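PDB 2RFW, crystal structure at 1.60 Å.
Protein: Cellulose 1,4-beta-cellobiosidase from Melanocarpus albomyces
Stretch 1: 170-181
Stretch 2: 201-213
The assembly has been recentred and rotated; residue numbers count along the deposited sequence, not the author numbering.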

ATOM      1  N   GLY A 170      -6.212   6.493  10.750  1.00 12.36           N
ATOM      2  CA  GLY A 170      -4.912   7.044  10.688  1.00  8.73           C
ATOM      3  C   GLY A 170      -3.970   6.802   9.550  1.00 20.38           C
ATOM      4  O   GLY A 170      -2.789   7.175   9.619  1.00 24.20           O
ATOM      5  N   TYR A 171      -4.414   6.191   8.464  1.00 27.39           N
ATOM      6  CA  TYR A 171      -3.573   5.900   7.316  1.00 23.69           C
ATOM      7  C   TYR A 171      -2.767   7.100   6.821  1.00 21.31           C
ATOM      8  O   TYR A 171      -3.129   8.249   7.057  1.00 49.63           O
ATOM      9  CB  TYR A 171      -4.487   5.398   6.196  1.00 19.17           C
ATOM     10  CG  TYR A 171      -3.766   4.909   4.965  1.00 20.37           C
ATOM     11  CD1 TYR A 171      -2.811   3.907   5.070  1.00 12.12           C
ATOM     12  CD2 TYR A 171      -4.049   5.434   3.711  1.00 22.08           C
ATOM     13  CE1 TYR A 171      -2.145   3.441   3.947  1.00 14.11           C
ATOM     14  CE2 TYR A 171      -3.381   4.973   2.585  1.00 19.22           C
ATOM     15  CZ  TYR A 171      -2.433   3.980   2.709  1.00 17.07           C
ATOM     16  OH  TYR A 171      -1.765   3.514   1.597  1.00 20.51           O
ATOM     17  N   CYS A 172      -1.680   6.801   6.134  1.00 24.59           N
ATOM     18  CA  CYS A 172      -0.817   7.759   5.461  1.00 24.62           C
ATOM     19  C   CYS A 172       0.132   6.975   4.551  1.00  9.79           C
ATOM     20  O   CYS A 172       0.047   5.749   4.521  1.00 25.25           O
ATOM     21  CB  CYS A 172      -0.086   8.674   6.428  1.00 36.51           C
ATOM     22  SG  CYS A 172       1.013   7.907   7.638  1.00 25.41           S
ATOM     23  N   ASP A 173       0.971   7.666   3.804  1.00 12.03           N
ATOM     24  CA  ASP A 173       1.868   7.050   2.832  1.00 19.63           C
ATOM     25  C   ASP A 173       2.537   8.151   2.027  1.00 25.47           C
ATOM     26  O   ASP A 173       2.072   9.299   2.095  1.00 46.17           O
ATOM     27  CB  ASP A 173       1.111   6.064   1.953  1.00 33.34           C
ATOM     28  CG  ASP A 173       0.110   6.632   0.976  1.00 36.94           C
ATOM     29  OD1 ASP A 173       0.033   7.870   0.831  1.00 17.44           O
ATOM     30  OD2 ASP A 173      -0.622   5.844   0.325  1.00 29.94           O
ATOM     31  N   ALA A 174       3.579   7.874   1.250  1.00 17.83           N
ATOM     32  CA  ALA A 174       4.269   8.962   0.565  1.00 20.94           C
ATOM     33  C   ALA A 174       3.512   9.533  -0.631  1.00 22.27           C
ATOM     34  O   ALA A 174       4.116  10.192  -1.482  1.00 22.25           O
ATOM     35  CB  ALA A 174       5.650   8.476   0.122  1.00 19.55           C
ATOM     36  N   GLN A 175       2.215   9.306  -0.715  1.00 29.93           N
ATOM     37  CA  GLN A 175       1.311   9.906  -1.676  1.00 37.34           C
ATOM     38  C   GLN A 175       0.463  10.978  -0.985  1.00 45.76           C
ATOM     39  O   GLN A 175      -0.181  11.783  -1.651  1.00 60.38           O
ATOM     40  CB  GLN A 175       0.394   8.858  -2.300  1.00 28.16           C
ATOM     41  CG  GLN A 175       0.184   8.989  -3.797  1.00 29.79           C
ATOM     42  CD  GLN A 175       1.384   8.502  -4.590  1.00 26.72           C
ATOM     43  OE1 GLN A 175       1.536   8.850  -5.756  1.00 29.62           O
ATOM     44  NE2 GLN A 175       2.238   7.707  -3.955  1.00 32.79           N
ATOM     45  N   CYS A 176       0.482  10.953   0.341  1.00 47.27           N
ATOM     46  CA  CYS A 176      -0.165  11.934   1.196  1.00 48.61           C
ATOM     47  C   CYS A 176      -1.692  11.910   1.086  1.00 46.95           C
ATOM     48  O   CYS A 176      -2.310  12.968   0.948  1.00 54.98           O
ATOM     49  CB  CYS A 176       0.382  13.333   0.873  1.00 52.67           C
ATOM     50  SG  CYS A 176       1.976  13.706   1.660  1.00 37.49           S
ATOM     51  N   ALA A 177      -2.250  10.727   1.162  1.00 38.79           N
ATOM     52  CA  ALA A 177      -3.573  10.180   1.126  1.00 26.09           C
ATOM     53  C   ALA A 177      -4.738  11.158   1.161  1.00 21.27           C
ATOM     54  O   ALA A 177      -5.511  11.068   2.127  1.00 21.42           O
ATOM     55  CB  ALA A 177      -3.779   9.239   2.336  1.00 23.16           C
ATOM     56  N   ARG A 178      -4.934  12.028   0.182  1.00 25.20           N
ATOM     57  CA  ARG A 178      -6.028  12.999   0.268  1.00 27.52           C
ATOM     58  C   ARG A 178      -7.383  12.386  -0.030  1.00 29.09           C
ATOM     59  O   ARG A 178      -8.415  13.051  -0.160  1.00 13.14           O
ATOM     60  CB  ARG A 178      -5.757  14.157  -0.694  1.00 31.51           C
ATOM     61  CG  ARG A 178      -4.610  13.911  -1.668  1.00 34.38           C
ATOM     62  CD  ARG A 178      -4.314  15.209  -2.425  1.00 36.07           C
ATOM     63  NE  ARG A 178      -5.044  16.304  -1.791  1.00 35.86           N
ATOM     64  CZ  ARG A 178      -4.610  17.529  -1.563  1.00 37.73           C
ATOM     65  NH1 ARG A 178      -3.386  17.881  -1.925  1.00 27.57           N
ATOM     66  NH2 ARG A 178      -5.409  18.412  -0.969  1.00 41.54           N
ATOM     67  N   ASP A 179      -7.457  11.058  -0.172  1.00 28.71           N
ATOM     68  CA  ASP A 179      -8.782  10.515  -0.527  1.00 10.46           C
ATOM     69  C   ASP A 179      -9.537  10.146   0.740  1.00 24.52           C
ATOM     70  O   ASP A 179     -10.705   9.752   0.721  1.00 31.52           O
ATOM     71  CB  ASP A 179      -8.610   9.353  -1.486  1.00  8.82           C
ATOM     72  CG  ASP A 179      -7.861   8.151  -0.950  1.00 24.48           C
ATOM     73  OD1 ASP A 179      -6.924   8.303  -0.138  1.00 33.83           O
ATOM     74  OD2 ASP A 179      -8.198   7.009  -1.352  1.00 19.11           O
ATOM     75  N   LEU A 180      -8.855  10.278   1.879  1.00 20.74           N
ATOM     76  CA  LEU A 180      -9.472   9.884   3.152  1.00 22.45           C
ATOM     77  C   LEU A 180     -10.564  10.841   3.582  1.00 27.64           C
ATOM     78  O   LEU A 180     -10.567  12.005   3.180  1.00 58.42           O
ATOM     79  CB  LEU A 180      -8.367   9.815   4.212  1.00 35.96           C
ATOM     80  CG  LEU A 180      -7.499   8.550   4.128  1.00 35.74           C
ATOM     81  CD1 LEU A 180      -6.288   8.668   5.033  1.00 33.02           C
ATOM     82  CD2 LEU A 180      -8.370   7.348   4.468  1.00 19.09           C
ATOM     83  N   LYS A 181     -11.499  10.389   4.412  1.00 26.73           N
ATOM     84  CA  LYS A 181     -12.655  11.231   4.733  1.00 30.13           C
ATOM     85  C   LYS A 181     -12.423  11.996   6.029  1.00 33.66           C
ATOM     86  O   LYS A 181     -13.074  13.005   6.309  1.00 28.05           O
ATOM     87  CB  LYS A 181     -13.918  10.374   4.792  1.00 22.03           C
ATOM     88  CG  LYS A 181     -14.223   9.634   3.494  1.00 14.59           C
ATOM     89  CD  LYS A 181     -14.604   8.192   3.726  1.00 20.70           C
ATOM     90  CE  LYS A 181     -16.030   7.824   3.361  1.00 10.51           C
ATOM     91  NZ  LYS A 181     -16.239   6.350   3.517  1.00 18.51           N
TER
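Stretch 2, residues 201-213: AGVGPYGSCCAEI

Two disulfides and a close run of backbone contacts fasten stretch 2 antiparallel to stretch 1, so that this is a covalently stapled packing of main chains rather than a hydrophobic interface. The register shows the direction: CA of Asp173 lies 5.0 Å from CA of Cys210, CA of Cys176 4.0 Å from CA of Cys209, CA of Arg178 3.9 Å from CA of Gly207, and CA of Asp179 4.3 Å from CA of Val203. Stretch 1 has no regular helix or strand but includes a type I turn from Ala177 to Leu180; stretch 2 is largely extended, with a weakly bonded strand at about 206-209 and another beginning at Glu212.

The staples join Cys172 SG to Cys210 SG and Cys176 SG to Cys209 SG, each at 2.0 Å. Adjacent cysteines in stretch 2 thus reach partners four residues apart in stretch 1, fixing two stretches of one chain that share few hydrogen bonds. Just before the two cysteines lies Ser208, whose short side chain carries a hydroxyl that donates from OG to Tyr171 O at a very short 2.4 Å; the model is crowded there, so the position of OG is less certain. At the far end Glu212, its CB directed toward stretch 1, takes a weak hydrogen bond from Ala174 N to OE1 at 2.7 Å, though OE1 is less surely placed.

Gly207 is well suited to its place, since a CB would point toward stretch 1 and collide with Cys176 O. Its CA instead lies 3.0 Å from Cys176 O, in a CA-H...O contact.

Arg178 grips the earlier part of stretch 2 with both main chain and side chain. Gly204 N donates to Arg178 O at 3.2 Å, and Arg178 NH2 returns a nearly straight hydrogen bond to Gly204 O at 3.0 Å, meeting the carbonyl at the guanidinium edge. The long side chain lets one residue bracket Gly204.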

ATOM      1  N   ALA A 201     -15.512   7.570  -4.226  1.00 28.68           N
ATOM      2  CA  ALA A 201     -14.355   8.212  -3.608  1.00 28.83           C
ATOM      3  C   ALA A 201     -14.231   9.685  -3.981  1.00 30.81           C
ATOM      4  O   ALA A 201     -14.811  10.153  -4.955  1.00 16.84           O
ATOM      5  CB  ALA A 201     -13.078   7.477  -3.990  1.00 26.20           C
ATOM      6  N   GLY A 202     -13.433  10.362  -3.165  1.00 27.47           N
ATOM      7  CA  GLY A 202     -13.103  11.755  -3.296  1.00 11.90           C
ATOM      8  C   GLY A 202     -11.707  12.061  -2.767  1.00 17.95           C
ATOM      9  O   GLY A 202     -10.883  11.169  -2.572  1.00 39.43           O
ATOM     10  N   VAL A 203     -11.490  13.333  -2.547  1.00 19.08           N
ATOM     11  CA  VAL A 203     -10.304  14.095  -2.292  1.00 12.29           C
ATOM     12  C   VAL A 203     -10.697  15.405  -1.601  1.00 21.15           C
ATOM     13  O   VAL A 203     -11.406  16.196  -2.223  1.00 16.84           O
ATOM     14  CB  VAL A 203      -9.567  14.490  -3.584  1.00 13.51           C
ATOM     15  CG1 VAL A 203      -8.643  15.680  -3.330  1.00 13.32           C
ATOM     16  CG2 VAL A 203      -8.789  13.322  -4.160  1.00 37.22           C
ATOM     17  N   GLY A 204     -10.256  15.605  -0.377  1.00 10.30           N
ATOM     18  CA  GLY A 204     -10.434  16.846   0.339  1.00 11.76           C
ATOM     19  C   GLY A 204      -9.170  17.689   0.300  1.00 26.50           C
ATOM     20  O   GLY A 204      -8.247  17.466  -0.479  1.00 23.31           O
ATOM     21  N   PRO A 205      -9.143  18.683   1.177  1.00 27.48           N
ATOM     22  CA  PRO A 205      -8.027  19.622   1.252  1.00 14.53           C
ATOM     23  C   PRO A 205      -6.939  19.136   2.203  1.00 27.07           C
ATOM     24  O   PRO A 205      -5.951  19.846   2.410  1.00 30.48           O
ATOM     25  CB  PRO A 205      -8.699  20.877   1.802  1.00  7.58           C
ATOM     26  CG  PRO A 205     -10.076  20.508   2.232  1.00 18.64           C
ATOM     27  CD  PRO A 205     -10.178  19.013   2.173  1.00 25.21           C
ATOM     28  N   TYR A 206      -7.130  17.942   2.765  1.00 20.13           N
ATOM     29  CA  TYR A 206      -6.160  17.440   3.737  1.00 11.20           C
ATOM     30  C   TYR A 206      -5.609  16.085   3.307  1.00 21.47           C
ATOM     31  O   TYR A 206      -6.303  15.146   2.901  1.00 28.35           O
ATOM     32  CB  TYR A 206      -6.792  17.349   5.118  1.00 24.60           C
ATOM     33  CG  TYR A 206      -7.479  18.581   5.657  1.00 19.03           C
ATOM     34  CD1 TYR A 206      -8.757  18.479   6.192  1.00 21.59           C
ATOM     35  CD2 TYR A 206      -6.885  19.834   5.650  1.00 26.15           C
ATOM     36  CE1 TYR A 206      -9.422  19.578   6.696  1.00 22.40           C
ATOM     37  CE2 TYR A 206      -7.551  20.939   6.160  1.00 20.29           C
ATOM     38  CZ  TYR A 206      -8.813  20.813   6.682  1.00 18.51           C
ATOM     39  OH  TYR A 206      -9.487  21.914   7.192  1.00 24.88           O
ATOM     40  N   GLY A 207      -4.287  15.926   3.383  1.00 31.38           N
ATOM     41  CA  GLY A 207      -3.748  14.620   3.007  1.00 41.58           C
ATOM     42  C   GLY A 207      -3.095  13.989   4.223  1.00 41.71           C
ATOM     43  O   GLY A 207      -2.819  14.699   5.187  1.00 26.44           O
ATOM     44  N   SER A 208      -2.846  12.687   4.179  1.00 38.91           N
ATOM     45  CA  SER A 208      -2.075  12.057   5.248  1.00 34.33           C
ATOM     46  C   SER A 208      -0.773  11.535   4.622  1.00 33.06           C
ATOM     47  O   SER A 208      -0.905  10.718   3.708  1.00 15.63           O
ATOM     48  CB  SER A 208      -2.843  10.940   5.941  1.00 30.14           C
ATOM     49  OG  SER A 208      -2.891   9.759   5.159  1.00 32.07           O
ATOM     50  N   CYS A 209       0.339  12.032   5.116  1.00 28.56           N
ATOM     51  CA  CYS A 209       1.717  11.816   4.761  1.00 16.86           C
ATOM     52  C   CYS A 209       2.498  11.020   5.810  1.00 27.31           C
ATOM     53  O   CYS A 209       2.052  10.928   6.955  1.00 22.62           O
ATOM     54  CB  CYS A 209       2.440  13.169   4.590  1.00  0.88           C
ATOM     55  SG  CYS A 209       1.468  14.297   3.537  1.00 23.42           S
ATOM     56  N   CYS A 210       3.633  10.490   5.386  1.00 27.05           N
ATOM     57  CA  CYS A 210       4.559   9.677   6.158  1.00 17.22           C
ATOM     58  C   CYS A 210       5.427   8.856   5.205  1.00 21.83           C
ATOM     59  O   CYS A 210       5.175   8.813   4.003  1.00 56.25           O
ATOM     60  CB  CYS A 210       3.860   8.762   7.159  1.00 14.15           C
ATOM     61  SG  CYS A 210       2.700   7.519   6.550  1.00 31.39           S
ATOM     62  N   ALA A 211       6.449   8.218   5.760  1.00 22.79           N
ATOM     63  CA  ALA A 211       7.345   7.384   4.963  1.00 24.24           C
ATOM     64  C   ALA A 211       6.579   6.215   4.374  1.00 15.16           C
ATOM     65  O   ALA A 211       5.600   5.748   4.970  1.00 10.21           O
ATOM     66  CB  ALA A 211       8.506   6.873   5.798  1.00 53.81           C
ATOM     67  N   GLU A 212       7.044   5.748   3.215  1.00 16.74           N
ATOM     68  CA  GLU A 212       6.328   4.656   2.575  1.00 18.36           C
ATOM     69  C   GLU A 212       7.297   3.673   1.939  1.00 25.10           C
ATOM     70  O   GLU A 212       8.120   4.005   1.094  1.00 36.18           O
ATOM     71  CB  GLU A 212       5.330   5.187   1.532  1.00 12.47           C
ATOM     72  CG  GLU A 212       4.311   4.089   1.193  1.00 22.16           C
ATOM     73  CD  GLU A 212       3.443   4.456   0.007  1.00 29.54           C
ATOM     74  OE1 GLU A 212       3.006   5.624  -0.052  1.00 21.35           O
ATOM     75  OE2 GLU A 212       3.211   3.571  -0.845  1.00 22.40           O
ATOM     76  N   ILE A 213       7.181   2.427   2.398  1.00 22.29           N
ATOM     77  CA  ILE A 213       8.033   1.375   1.862  1.00 25.91           C
ATOM     78  C   ILE A 213       7.109   0.338   1.225  1.00 27.90           C
ATOM     79  O   ILE A 213       6.452  -0.447   1.902  1.00 10.11           O
ATOM     80  CB  ILE A 213       8.956   0.742   2.901  1.00 26.90           C
ATOM     81  CG1 ILE A 213       9.554   1.761   3.874  1.00 32.57           C
ATOM     82  CG2 ILE A 213      10.064  -0.061   2.238  1.00 34.86           C
ATOM     83  CD1 ILE A 213      10.884   2.321   3.419  1.00 13.23           C
TER